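Local coordinates for myosin regulatory light chain (Physarum polycephalum, PDB 2BL0), which binds the heavy chain of myosin II as part of its regulatory domain and carries a calcium ion in an EF-hand, at residues L31-N37 and Y64-T70; G91-E95 and D126-Y131; L117-V121 and F134-L138. Residues are numbered along the deposited sequence.

Overall arrangement
The chain is built of paired EF-hands, and the three contacts come from its two halves. Contact 1, first along the chain, joins the end of helix 27-33 to the exit of helix 57-64, in the half that holds the calcium ion. Contacts 2 and 3 follow, their segments alternating. In the second EF-hand pair, contact 2 is the two-stranded sheet, and contact 3 packs the end of helix 111-118 and the turn after it against helix 131-140. Their centres are about 12 Å apart and they touch. Contact 1 lies across the chain's centre, about 29 Å from contact 2 and about 20 Å from contact 3, centre to centre. Contacts 1 and 3 both reach the myosin heavy chain.

Contact 1. Residues L31-N37 and Y64-T70; sequences LRSLGKN and YRKPIKT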
ATOM      1  N   LEU B  31      -2.844   6.492  15.472  1.00  4.93           N
ATOM      2  CA  LEU B  31      -1.776   6.007  16.359  1.00  4.39           C
ATOM      3  C   LEU B  31      -1.825   4.493  16.494  1.00  4.86           C
ATOM      4  O   LEU B  31      -0.809   3.786  16.350  1.00  4.04           O
ATOM      5  CB  LEU B  31      -1.880   6.650  17.747  1.00  3.51           C
ATOM      6  CG  LEU B  31      -1.594   8.133  17.806  1.00  4.85           C
ATOM      7  CD1 LEU B  31      -2.099   8.664  19.118  1.00  3.88           C
ATOM      8  CD2 LEU B  31      -0.108   8.419  17.613  1.00  4.53           C
ATOM      9  N   ARG B  32      -3.028   3.985  16.741  1.00  4.83           N
ATOM     10  CA  ARG B  32      -3.244   2.562  16.898  1.00  5.49           C
ATOM     11  C   ARG B  32      -2.901   1.770  15.625  1.00  5.45           C
ATOM     12  O   ARG B  32      -2.385   0.661  15.708  1.00  5.29           O
ATOM     13  CB  ARG B  32      -4.685   2.316  17.305  1.00  6.03           C
ATOM     14  CG  ARG B  32      -4.952   2.724  18.726  1.00  5.91           C
ATOM     15  CD  ARG B  32      -6.423   2.873  19.074  1.00  7.41           C
ATOM     16  NE  ARG B  32      -6.541   3.389  20.433  1.00  6.46           N
ATOM     17  CZ  ARG B  32      -7.438   4.273  20.852  1.00  7.13           C
ATOM     18  NH1 ARG B  32      -8.375   4.773  20.037  1.00  7.69           N
ATOM     19  NH2 ARG B  32      -7.384   4.685  22.103  1.00  7.28           N
ATOM     20  N   SER B  33      -3.173   2.370  14.466  1.00  5.44           N
ATOM     21  CA  SER B  33      -2.889   1.756  13.181  1.00  6.82           C
ATOM     22  C   SER B  33      -1.416   1.400  13.052  1.00  6.41           C
ATOM     23  O   SER B  33      -1.085   0.413  12.388  1.00  6.25           O
ATOM     24  CB  SER B  33      -3.310   2.670  12.016  1.00  6.69           C
ATOM     25  OG  SER B  33      -4.728   2.781  11.945  1.00  9.69           O
ATOM     26  N   LEU B  34      -0.558   2.210  13.672  1.00  6.13           N
ATOM     27  CA  LEU B  34       0.894   2.076  13.628  1.00  6.28           C
ATOM     28  C   LEU B  34       1.523   1.458  14.903  1.00  6.72           C
ATOM     29  O   LEU B  34       2.730   1.580  15.145  1.00  5.84           O
ATOM     30  CB  LEU B  34       1.530   3.431  13.338  1.00  6.92           C
ATOM     31  CG  LEU B  34       1.225   3.995  11.938  1.00  8.03           C
ATOM     32  CD1 LEU B  34       1.940   5.305  11.755  1.00  9.63           C
ATOM     33  CD2 LEU B  34       1.610   3.024  10.854  1.00  9.65           C
ATOM     34  N   GLY B  35       0.705   0.800  15.719  1.00  7.01           N
ATOM     35  CA  GLY B  35       1.219  -0.018  16.795  1.00  7.26           C
ATOM     36  C   GLY B  35       1.512   0.652  18.119  1.00  6.87           C
ATOM     37  O   GLY B  35       2.317   0.136  18.908  1.00  7.04           O
ATOM     38  N   LYS B  36       0.863   1.774  18.388  1.00  5.64           N
ATOM     39  CA  LYS B  36       0.881   2.360  19.713  1.00  5.96           C
ATOM     40  C   LYS B  36      -0.553   2.488  20.253  1.00  5.88           C
ATOM     41  O   LYS B  36      -1.474   2.882  19.553  1.00  5.93           O
ATOM     42  CB  LYS B  36       1.618   3.691  19.696  1.00  6.64           C
ATOM     43  CG  LYS B  36       3.117   3.499  19.602  1.00  6.87           C
ATOM     44  CD  LYS B  36       3.905   4.789  19.665  1.00  7.90           C
ATOM     45  CE  LYS B  36       5.373   4.519  19.280  1.00  9.62           C
ATOM     46  NZ  LYS B  36       6.345   5.569  19.814  1.00  8.79           N
ATOM     47  N   ASN B  37      -0.717   2.131  21.519  1.00  5.98           N
ATOM     48  CA  ASN B  37      -2.020   1.881  22.139  1.00  5.73           C
ATOM     49  C   ASN B  37      -2.302   2.791  23.346  1.00  6.25           C
ATOM     50  O   ASN B  37      -2.226   2.356  24.492  1.00  5.98           O
ATOM     51  CB  ASN B  37      -2.076   0.445  22.661  1.00  5.79           C
ATOM     52  CG  ASN B  37      -2.073  -0.601  21.565  1.00  4.70           C
ATOM     53  OD1 ASN B  37      -2.265  -0.299  20.380  1.00  6.67           O
ATOM     54  ND2 ASN B  37      -1.848  -1.863  21.968  1.00  4.89           N
ATOM     55  N   TYR B  64       3.234  10.587  17.721  1.00  6.78           N
ATOM     56  CA  TYR B  64       3.503   9.166  17.578  1.00  6.81           C
ATOM     57  C   TYR B  64       4.848   8.780  18.151  1.00  7.72           C
ATOM     58  O   TYR B  64       4.996   7.692  18.689  1.00  7.58           O
ATOM     59  CB  TYR B  64       3.411   8.724  16.111  1.00  6.73           C
ATOM     60  CG  TYR B  64       3.749   7.255  15.925  1.00  7.51           C
ATOM     61  CD1 TYR B  64       2.807   6.270  16.162  1.00  6.96           C
ATOM     62  CD2 TYR B  64       5.016   6.870  15.522  1.00  8.82           C
ATOM     63  CE1 TYR B  64       3.125   4.918  16.001  1.00  9.36           C
ATOM     64  CE2 TYR B  64       5.359   5.532  15.375  1.00 10.47           C
ATOM     65  CZ  TYR B  64       4.400   4.560  15.606  1.00 10.83           C
ATOM     66  OH  TYR B  64       4.714   3.243  15.432  1.00 10.52           O
ATOM     67  N   ARG B  65       5.824   9.667  18.055  1.00  8.90           N
ATOM     68  CA  ARG B  65       7.188   9.331  18.493  1.00 10.27           C
ATOM     69  C   ARG B  65       7.374   9.349  20.018  1.00 10.19           C
ATOM     70  O   ARG B  65       8.410   8.921  20.539  1.00 11.46           O
ATOM     71  CB  ARG B  65       8.187  10.261  17.812  1.00 10.75           C
ATOM     72  CG  ARG B  65       8.357   9.978  16.325  1.00 13.32           C
ATOM     73  CD  ARG B  65       8.923   8.609  16.009  1.00 18.40           C
ATOM     74  NE  ARG B  65       9.315   8.515  14.600  1.00 20.26           N
ATOM     75  CZ  ARG B  65       9.557   7.373  13.957  1.00 22.14           C
ATOM     76  NH1 ARG B  65       9.464   6.202  14.589  1.00 23.73           N
ATOM     77  NH2 ARG B  65       9.905   7.404  12.671  1.00 20.59           N
ATOM     78  N   LYS B  66       6.365   9.821  20.738  1.00 10.64           N
ATOM     79  CA  LYS B  66       6.355   9.756  22.188  1.00 10.32           C
ATOM     80  C   LYS B  66       6.201   8.308  22.653  1.00 11.14           C
ATOM     81  O   LYS B  66       5.741   7.441  21.885  1.00 10.23           O
ATOM     82  CB  LYS B  66       5.221  10.609  22.752  1.00 10.88           C
ATOM     83  CG  LYS B  66       5.274  12.080  22.332  1.00 11.34           C
ATOM     84  CD  LYS B  66       6.640  12.716  22.548  1.00 13.13           C
ATOM     85  CE  LYS B  66       6.576  14.241  22.302  1.00 14.41           C
ATOM     86  NZ  LYS B  66       7.928  14.826  22.159  1.00 16.53           N
ATOM     87  N   PRO B  67       6.568   8.050  23.912  1.00 10.52           N
ATOM     88  CA  PRO B  67       6.603   6.686  24.464  1.00 10.40           C
ATOM     89  C   PRO B  67       5.259   6.071  24.816  1.00  9.21           C
ATOM     90  O   PRO B  67       5.130   5.391  25.844  1.00  8.84           O
ATOM     91  CB  PRO B  67       7.433   6.852  25.752  1.00 10.59           C
ATOM     92  CG  PRO B  67       7.926   8.206  25.752  1.00 11.17           C
ATOM     93  CD  PRO B  67       7.023   9.036  24.910  1.00 11.21           C
ATOM     94  N   ILE B  68       4.266   6.283  23.965  1.00  8.28           N
ATOM     95  CA  ILE B  68       2.984   5.623  24.109  1.00  7.87           C
ATOM     96  C   ILE B  68       3.256   4.116  24.023  1.00  7.00           C
ATOM     97  O   ILE B  68       4.036   3.674  23.187  1.00  5.52           O
ATOM     98  CB  ILE B  68       2.032   6.092  22.986  1.00  7.53           C
ATOM     99  CG1 ILE B  68       1.844   7.622  23.023  1.00  8.75           C
ATOM    100  CG2 ILE B  68       0.705   5.383  23.114  1.00  9.48           C
ATOM    101  CD1 ILE B  68       1.152   8.217  21.774  1.00  9.66           C
ATOM    102  N   LYS B  69       2.617   3.335  24.890  1.00  7.40           N
ATOM    103  CA  LYS B  69       2.870   1.900  24.962  1.00  7.54           C
ATOM    104  C   LYS B  69       2.570   1.154  23.669  1.00  7.39           C
ATOM    105  O   LYS B  69       1.517   1.353  23.057  1.00  7.23           O
ATOM    106  CB  LYS B  69       2.039   1.269  26.094  1.00  8.27           C
ATOM    107  CG  LYS B  69       2.470   1.686  27.502  1.00 10.09           C
ATOM    108  CD  LYS B  69       2.305   0.568  28.492  1.00 13.87           C
ATOM    109  CE  LYS B  69       2.456   1.045  29.922  1.00 16.80           C
ATOM    110  NZ  LYS B  69       1.374   0.458  30.751  1.00 18.26           N
ATOM    111  N   THR B  70       3.504   0.297  23.264  1.00  7.10           N
ATOM    112  CA  THR B  70       3.275  -0.699  22.229  1.00  7.09           C
ATOM    113  C   THR B  70       2.564  -1.913  22.841  1.00  6.30           C
ATOM    114  O   THR B  70       2.480  -2.036  24.053  1.00  6.28           O
ATOM    115  CB  THR B  70       4.592  -1.134  21.572  1.00  7.52           C
ATOM    116  OG1 THR B  70       5.453  -1.700  22.550  1.00  8.17           O
ATOM    117  CG2 THR B  70       5.370   0.073  20.999  1.00  9.29           C
TER
HETATM  118  O   HOH W   1       8.513   5.500  17.818  1.00 37.48           O
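Helix 27-33 runs out into a turn and then an extended end, and the 64-70 loop passes alongside it. The CA atoms of Leu31 and Tyr64 are 6.3 Å apart, and those of Lys36 and Thr70 only 4.6 Å. Gly35 turns the chain at phi 87°, where a side chain would jam against the preceding carbonyl. Beyond it, Asn37 N donates to Lys69 O at 2.8 Å. Two CA-H...O contacts add to it: Lys36 CA to the same Lys69 O at 3.5 Å and, beyond, Thr70 CA to Gly35 O at 3.6 Å.

Lys36 stretches across the Tyr64 ring. Its NZ donates to Tyr64 O at 2.8 Å and Lys66 O at 2.9 Å, so it ties together the backbone leaving helix 57-64. The same NZ makes a cation-pi contact, 4.7 Å from the Tyr64 ring centroid. Leu34 CD1 lies over the opposite face. Tyr64 OH donates to Leu34 O at 2.6 Å. Leu31 CD2 packs on Tyr64 CB at 3.8 Å, and Leu31 CD1 meets Ile68 CD1 at 4.2 Å.

The contact joins the exits of two EF-hand helices, 27-33 and 57-64. Helix 4-14 packs on Leu34 and Tyr64, and helix 40-50 on Ile68. Asn37 ND2 bonds Gln74, ahead of helix 75-85. An aromatic side chain of the myosin heavy chain packs on Leu34.

Contact 2. Residues G91-E95 and D126-Y131; sequences GTIQE and DGAINY
Gln94 NE2 donates to Asp126 O at 2.6 Å, with chi1 and chi2 both m folding the side chain back across the strands. Ile93 and Ile129 form the antiparallel hydrogen-bonded pair: Ile129 N to Ile93 O is 2.8 Å, Ile93 N to Ile129 O 3.1 Å. Outside it, Glu95 N donates to Gly127 O at 3.0 Å and Tyr131 N to Gly91 O at 3.2 Å. Thr92-Asn130 and Gln94-Ala128 are non-hydrogen-bonded pairs, with CA-CA distances of 4.5 and 4.3 Å. The axes of strands 92-94 and 128-130 come within 4.5 Å, with 142° between their N-to-C directions. Gly91 and Gly127 enter them at phi 81°. This is the short sheet that couples the two loops of an EF-hand pair. Thr92 belongs to an inferred calcium site, as does Asp86, whose OD2 accepts from Tyr131 OH. Gln94 and Asn130 are N-cap residues of the helices that follow; Asn130 OD1 caps Ser133 N. Ile93 (chi1 t) and Ile129 (chi1 p) share one face, CG2 of the former 3.4 Å from CD1 of the latter, and both pack on Leu98. On the other face, Thr92 accompanies Asn130. Tyr131, chi1 p, sets a ring face against Gly91 O.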
ATOM      1  N   GLY B  91      -6.446 -20.939  33.347  1.00  8.81           N
ATOM      2  CA  GLY B  91      -6.040 -20.098  32.237  1.00  8.73           C
ATOM      3  C   GLY B  91      -7.195 -19.664  31.353  1.00  8.34           C
ATOM      4  O   GLY B  91      -6.964 -19.232  30.221  1.00  7.99           O
ATOM      5  N   THR B  92      -8.425 -19.817  31.836  1.00  8.88           N
ATOM      6  CA  THR B  92      -9.601 -19.453  31.044  1.00  9.90           C
ATOM      7  C   THR B  92     -10.450 -18.393  31.740  1.00 10.33           C
ATOM      8  O   THR B  92     -10.352 -18.172  32.957  1.00 11.52           O
ATOM      9  CB  THR B  92     -10.485 -20.692  30.676  1.00 10.11           C
ATOM     10  OG1 THR B  92     -11.126 -21.226  31.842  1.00 11.39           O
ATOM     11  CG2 THR B  92      -9.651 -21.837  30.122  1.00 10.44           C
ATOM     12  N   ILE B  93     -11.248 -17.721  30.929  1.00  9.82           N
ATOM     13  CA  ILE B  93     -12.326 -16.866  31.367  1.00 10.62           C
ATOM     14  C   ILE B  93     -13.527 -17.194  30.462  1.00 10.48           C
ATOM     15  O   ILE B  93     -13.356 -17.632  29.324  1.00 10.87           O
ATOM     16  CB  ILE B  93     -11.883 -15.389  31.256  1.00 11.07           C
ATOM     17  CG1 ILE B  93     -12.826 -14.477  32.054  1.00 15.21           C
ATOM     18  CG2 ILE B  93     -11.680 -14.975  29.796  1.00 10.28           C
ATOM     19  CD1 ILE B  93     -13.281 -13.275  31.363  1.00 18.87           C
ATOM     20  N   GLN B  94     -14.733 -17.040  30.976  1.00 10.17           N
ATOM     21  CA  GLN B  94     -15.913 -17.236  30.135  1.00  9.66           C
ATOM     22  C   GLN B  94     -16.016 -16.093  29.127  1.00 10.01           C
ATOM     23  O   GLN B  94     -15.895 -14.922  29.491  1.00  9.41           O
ATOM     24  CB  GLN B  94     -17.154 -17.344  31.013  1.00 10.00           C
ATOM     25  CG  GLN B  94     -17.141 -18.584  31.914  1.00  9.23           C
ATOM     26  CD  GLN B  94     -17.067 -19.884  31.129  1.00  9.96           C
ATOM     27  OE1 GLN B  94     -16.020 -20.551  31.117  1.00 10.22           O
ATOM     28  NE2 GLN B  94     -18.192 -20.267  30.485  1.00 11.13           N
ATOM     29  N   GLU B  95     -16.218 -16.417  27.851  1.00 10.34           N
ATOM     30  CA  GLU B  95     -16.377 -15.345  26.863  1.00 10.50           C
ATOM     31  C   GLU B  95     -17.483 -14.368  27.261  1.00  9.66           C
ATOM     32  O   GLU B  95     -17.356 -13.177  27.028  1.00  8.46           O
ATOM     33  CB  GLU B  95     -16.633 -15.843  25.459  1.00 11.48           C
ATOM     34  CG  GLU B  95     -16.571 -14.695  24.457  1.00 13.55           C
ATOM     35  CD  GLU B  95     -16.719 -15.153  23.032  1.00 16.05           C
ATOM     36  OE1 GLU B  95     -17.769 -14.886  22.418  1.00 17.62           O
ATOM     37  OE2 GLU B  95     -15.764 -15.766  22.528  1.00 18.71           O
ATOM     38  N   ASP B 126     -17.967 -25.259  27.003  1.00 16.25           N
ATOM     39  CA  ASP B 126     -18.510 -24.699  28.238  1.00 16.41           C
ATOM     40  C   ASP B 126     -18.397 -23.174  28.223  1.00 15.43           C
ATOM     41  O   ASP B 126     -18.551 -22.521  29.252  1.00 16.32           O
ATOM     42  CB  ASP B 126     -17.808 -25.299  29.455  1.00 17.05           C
ATOM     43  CG  ASP B 126     -18.549 -25.025  30.766  1.00 19.34           C
ATOM     44  OD1 ASP B 126     -19.804 -24.920  30.752  1.00 25.25           O
ATOM     45  OD2 ASP B 126     -17.957 -24.901  31.861  1.00 22.73           O
ATOM     46  N   GLY B 127     -18.126 -22.616  27.049  1.00 13.68           N
ATOM     47  CA  GLY B 127     -18.119 -21.177  26.875  1.00 13.35           C
ATOM     48  C   GLY B 127     -16.852 -20.491  27.338  1.00 12.72           C
ATOM     49  O   GLY B 127     -16.864 -19.278  27.519  1.00 12.96           O
ATOM     50  N   ALA B 128     -15.775 -21.257  27.503  1.00 11.80           N
ATOM     51  CA  ALA B 128     -14.501 -20.751  28.029  1.00 11.18           C
ATOM     52  C   ALA B 128     -13.552 -20.358  26.899  1.00 10.64           C
ATOM     53  O   ALA B 128     -13.521 -20.993  25.848  1.00 10.24           O
ATOM     54  CB  ALA B 128     -13.819 -21.822  28.901  1.00 11.59           C
ATOM     55  N   ILE B 129     -12.751 -19.328  27.143  1.00  9.94           N
ATOM     56  CA  ILE B 129     -11.699 -18.923  26.217  1.00  9.12           C
ATOM     57  C   ILE B 129     -10.381 -18.896  26.966  1.00  8.09           C
ATOM     58  O   ILE B 129     -10.342 -18.632  28.160  1.00  7.84           O
ATOM     59  CB  ILE B 129     -11.984 -17.551  25.556  1.00  9.47           C
ATOM     60  CG1 ILE B 129     -11.996 -16.422  26.584  1.00 11.29           C
ATOM     61  CG2 ILE B 129     -13.306 -17.587  24.814  1.00 10.25           C
ATOM     62  CD1 ILE B 129     -10.748 -15.609  26.610  1.00 15.57           C
ATOM     63  N   ASN B 130      -9.302 -19.169  26.256  1.00  6.94           N
ATOM     64  CA  ASN B 130      -7.978 -19.128  26.856  1.00  6.24           C
ATOM     65  C   ASN B 130      -7.471 -17.708  26.743  1.00  6.32           C
ATOM     66  O   ASN B 130      -7.213 -17.222  25.631  1.00  5.36           O
ATOM     67  CB  ASN B 130      -7.046 -20.107  26.136  1.00  6.59           C
ATOM     68  CG  ASN B 130      -5.656 -20.148  26.738  1.00  6.18           C
ATOM     69  OD1 ASN B 130      -4.894 -19.210  26.579  1.00  8.07           O
ATOM     70  ND2 ASN B 130      -5.308 -21.265  27.409  1.00  7.20           N
ATOM     71  N   TYR B 131      -7.323 -17.034  27.885  1.00  6.47           N
ATOM     72  CA  TYR B 131      -7.045 -15.610  27.863  1.00  7.03           C
ATOM     73  C   TYR B 131      -5.615 -15.295  27.457  1.00  6.47           C
ATOM     74  O   TYR B 131      -5.392 -14.275  26.862  1.00  6.63           O
ATOM     75  CB  TYR B 131      -7.456 -14.900  29.170  1.00  7.10           C
ATOM     76  CG  TYR B 131      -6.875 -15.454  30.439  1.00  6.68           C
ATOM     77  CD1 TYR B 131      -5.531 -15.310  30.737  1.00  8.76           C
ATOM     78  CD2 TYR B 131      -7.679 -16.119  31.359  1.00  9.10           C
ATOM     79  CE1 TYR B 131      -4.990 -15.821  31.929  1.00  8.47           C
ATOM     80  CE2 TYR B 131      -7.154 -16.638  32.546  1.00  9.33           C
ATOM     81  CZ  TYR B 131      -5.805 -16.477  32.824  1.00  9.43           C
ATOM     82  OH  TYR B 131      -5.287 -16.991  33.987  1.00  9.34           O
TER
HETATM   83  O   HOH W   2      -4.575 -18.520  29.388  1.00 27.11           O

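Contact 3. Residues L117-V121 and F134-L138; sequences LMKEV and FVDML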
ATOM      1  N   LEU B 117     -13.354  -8.556  17.440  1.00 14.06           N
ATOM      2  CA  LEU B 117     -12.417  -9.220  18.353  1.00 14.03           C
ATOM      3  C   LEU B 117     -12.786 -10.675  18.595  1.00 14.53           C
ATOM      4  O   LEU B 117     -11.915 -11.560  18.576  1.00 15.29           O
ATOM      5  CB  LEU B 117     -12.384  -8.488  19.691  1.00 14.31           C
ATOM      6  CG  LEU B 117     -11.674  -7.132  19.639  1.00 13.17           C
ATOM      7  CD1 LEU B 117     -12.223  -6.215  20.701  1.00 14.66           C
ATOM      8  CD2 LEU B 117     -10.173  -7.306  19.830  1.00 12.81           C
ATOM      9  N   MET B 118     -14.075 -10.931  18.797  1.00 14.30           N
ATOM     10  CA  MET B 118     -14.529 -12.266  19.202  1.00 14.74           C
ATOM     11  C   MET B 118     -14.638 -13.216  18.023  1.00 15.18           C
ATOM     12  O   MET B 118     -14.667 -14.442  18.207  1.00 13.58           O
ATOM     13  CB  MET B 118     -15.866 -12.204  19.945  1.00 14.66           C
ATOM     14  CG  MET B 118     -15.801 -11.536  21.290  1.00 16.04           C
ATOM     15  SD  MET B 118     -14.557 -12.249  22.406  1.00 17.99           S
ATOM     16  CE  MET B 118     -13.539 -10.886  22.661  1.00 19.36           C
ATOM     17  N   LYS B 119     -14.665 -12.674  16.809  1.00 15.86           N
ATOM     18  CA  LYS B 119     -14.721 -13.517  15.615  1.00 17.25           C
ATOM     19  C   LYS B 119     -13.486 -14.428  15.499  1.00 17.88           C
ATOM     20  O   LYS B 119     -13.558 -15.492  14.889  1.00 19.25           O
ATOM     21  CB  LYS B 119     -14.860 -12.634  14.369  1.00 17.55           C
ATOM     22  CG  LYS B 119     -15.335 -13.351  13.105  1.00 18.98           C
ATOM     23  CD  LYS B 119     -16.071 -12.406  12.122  1.00 20.73           C
ATOM     24  CE  LYS B 119     -15.339 -11.084  11.890  1.00 22.44           C
ATOM     25  NZ  LYS B 119     -16.132 -10.065  11.116  1.00 24.35           N
ATOM     26  N   GLU B 120     -12.365 -14.022  16.098  1.00 18.47           N
ATOM     27  CA  GLU B 120     -11.078 -14.706  15.920  1.00 18.88           C
ATOM     28  C   GLU B 120     -10.737 -15.549  17.161  1.00 18.66           C
ATOM     29  O   GLU B 120      -9.621 -16.087  17.278  1.00 18.64           O
ATOM     30  CB  GLU B 120      -9.956 -13.681  15.624  0.62 19.16           C
ATOM     31  CG  GLU B 120      -9.823 -13.263  14.155  0.62 19.64           C
ATOM     32  CD  GLU B 120      -8.410 -12.816  13.758  0.62 20.45           C
ATOM     33  OE1 GLU B 120      -8.265 -12.174  12.694  0.62 19.82           O
ATOM     34  OE2 GLU B 120      -7.438 -13.086  14.505  0.62 20.80           O
ATOM     35  N   VAL B 121     -11.735 -15.723  18.042  1.00 17.41           N
ATOM     36  CA  VAL B 121     -11.539 -16.304  19.358  1.00 16.43           C
ATOM     37  C   VAL B 121     -12.265 -17.639  19.526  1.00 15.93           C
ATOM     38  O   VAL B 121     -13.492 -17.725  19.415  1.00 15.65           O
ATOM     39  CB  VAL B 121     -12.003 -15.317  20.439  1.00 16.37           C
ATOM     40  CG1 VAL B 121     -12.033 -15.973  21.806  1.00 15.61           C
ATOM     41  CG2 VAL B 121     -11.105 -14.112  20.430  1.00 16.66           C
ATOM     42  N   PHE B 134      -5.717 -14.992  23.883  1.00  5.68           N
ATOM     43  CA  PHE B 134      -6.375 -13.737  23.537  1.00  6.20           C
ATOM     44  C   PHE B 134      -5.372 -12.593  23.631  1.00  5.72           C
ATOM     45  O   PHE B 134      -5.271 -11.793  22.712  1.00  5.87           O
ATOM     46  CB  PHE B 134      -7.608 -13.514  24.436  1.00  6.75           C
ATOM     47  CG  PHE B 134      -8.380 -12.241  24.118  1.00  7.38           C
ATOM     48  CD1 PHE B 134      -9.093 -12.117  22.936  1.00 10.46           C
ATOM     49  CD2 PHE B 134      -8.352 -11.161  24.996  1.00  9.33           C
ATOM     50  CE1 PHE B 134      -9.798 -10.933  22.641  1.00 11.75           C
ATOM     51  CE2 PHE B 134      -9.056  -9.994  24.723  1.00  8.88           C
ATOM     52  CZ  PHE B 134      -9.764  -9.868  23.548  1.00 10.29           C
ATOM     53  N   VAL B 135      -4.604 -12.550  24.718  1.00  5.60           N
ATOM     54  CA  VAL B 135      -3.540 -11.566  24.893  1.00  5.35           C
ATOM     55  C   VAL B 135      -2.539 -11.714  23.754  1.00  5.44           C
ATOM     56  O   VAL B 135      -2.133 -10.744  23.127  1.00  5.42           O
ATOM     57  CB  VAL B 135      -2.843 -11.723  26.270  1.00  4.98           C
ATOM     58  CG1 VAL B 135      -1.639 -10.802  26.371  1.00  6.59           C
ATOM     59  CG2 VAL B 135      -3.858 -11.452  27.399  1.00  6.60           C
ATOM     60  N   ASP B 136      -2.173 -12.938  23.433  1.00  6.74           N
ATOM     61  CA  ASP B 136      -1.217 -13.154  22.355  1.00  7.12           C
ATOM     62  C   ASP B 136      -1.730 -12.597  21.023  1.00  7.05           C
ATOM     63  O   ASP B 136      -0.965 -11.977  20.259  1.00  6.52           O
ATOM     64  CB  ASP B 136      -0.870 -14.641  22.237  1.00  8.24           C
ATOM     65  CG  ASP B 136       0.074 -14.919  21.098  1.00 10.87           C
ATOM     66  OD1 ASP B 136      -0.377 -14.890  19.938  1.00 16.87           O
ATOM     67  OD2 ASP B 136       1.283 -15.153  21.256  1.00 16.26           O
ATOM     68  N   MET B 137      -3.010 -12.815  20.746  1.00  6.70           N
ATOM     69  CA  MET B 137      -3.636 -12.268  19.550  1.00  7.41           C
ATOM     70  C   MET B 137      -3.556 -10.732  19.573  1.00  6.60           C
ATOM     71  O   MET B 137      -3.207 -10.112  18.576  1.00  6.41           O
ATOM     72  CB  MET B 137      -5.097 -12.749  19.444  1.00  8.36           C
ATOM     73  CG  MET B 137      -5.853 -12.213  18.243  1.00 10.90           C
ATOM     74  SD  MET B 137      -7.619 -12.575  18.259  1.00 14.91           S
ATOM     75  CE  MET B 137      -8.257 -11.248  19.212  1.00 14.63           C
ATOM     76  N   LEU B 138      -3.856 -10.108  20.707  1.00  5.44           N
ATOM     77  CA  LEU B 138      -3.787  -8.653  20.802  1.00  5.87           C
ATOM     78  C   LEU B 138      -2.395  -8.065  20.618  1.00  5.82           C
ATOM     79  O   LEU B 138      -2.259  -6.966  20.088  1.00  6.73           O
ATOM     80  CB  LEU B 138      -4.368  -8.160  22.121  1.00  5.14           C
ATOM     81  CG  LEU B 138      -5.841  -8.472  22.376  1.00  7.64           C
ATOM     82  CD1 LEU B 138      -6.302  -7.733  23.623  1.00  8.88           C
ATOM     83  CD2 LEU B 138      -6.718  -8.087  21.195  1.00  8.10           C
TER
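Leu117 is in the last turns of helix 111-118 and reaches helix 131-140 with the end of its side chain. Its CD2 packs on Leu138 CD2 at 3.8 Å and lies 4.4 Å from Met137 CE. The same methyl of Met137 sits 3.7 Å from Leu117 O. Met118 starts with its CA-to-CB bond pointing away from the other segment. Its m, m rotamer then brings the tip back, and Met118 CE meets Phe134 CE1 at 3.7 Å.

A type I beta turn runs from Met118 to Val121 and is closed by Val121 N bonding Met118 O at 3.2 Å. The turn carries the chain round so that Glu120 and Val121 both direct their CA-to-CB bonds toward the helix. Glu120 contributes its CB, which lies 3.7 Å from Met137 SD, while its OE1 is hydrogen-bonded to Tyr142. Val121 CG2 lies near the plane of the Phe134 ring, at its edge, 3.8 Å from Phe134 CD1. It is also 4.2 Å from Met137 CE. Met137 thus inserts between Leu117, Glu120 and Val121. No hydrogen bond crosses between the segments, so the contact is held by apolar packing.

The two helices are those that flank the last EF-hand loop. Helix 95-104 packs on Met118 and Val121, and helix 75-85 packs on Phe134 and Leu138. Aromatic side chains of the myosin heavy chain lie on Leu117, Glu120, Met137 and Leu138, so this pair of helices also helps to form the heavy-chain interface.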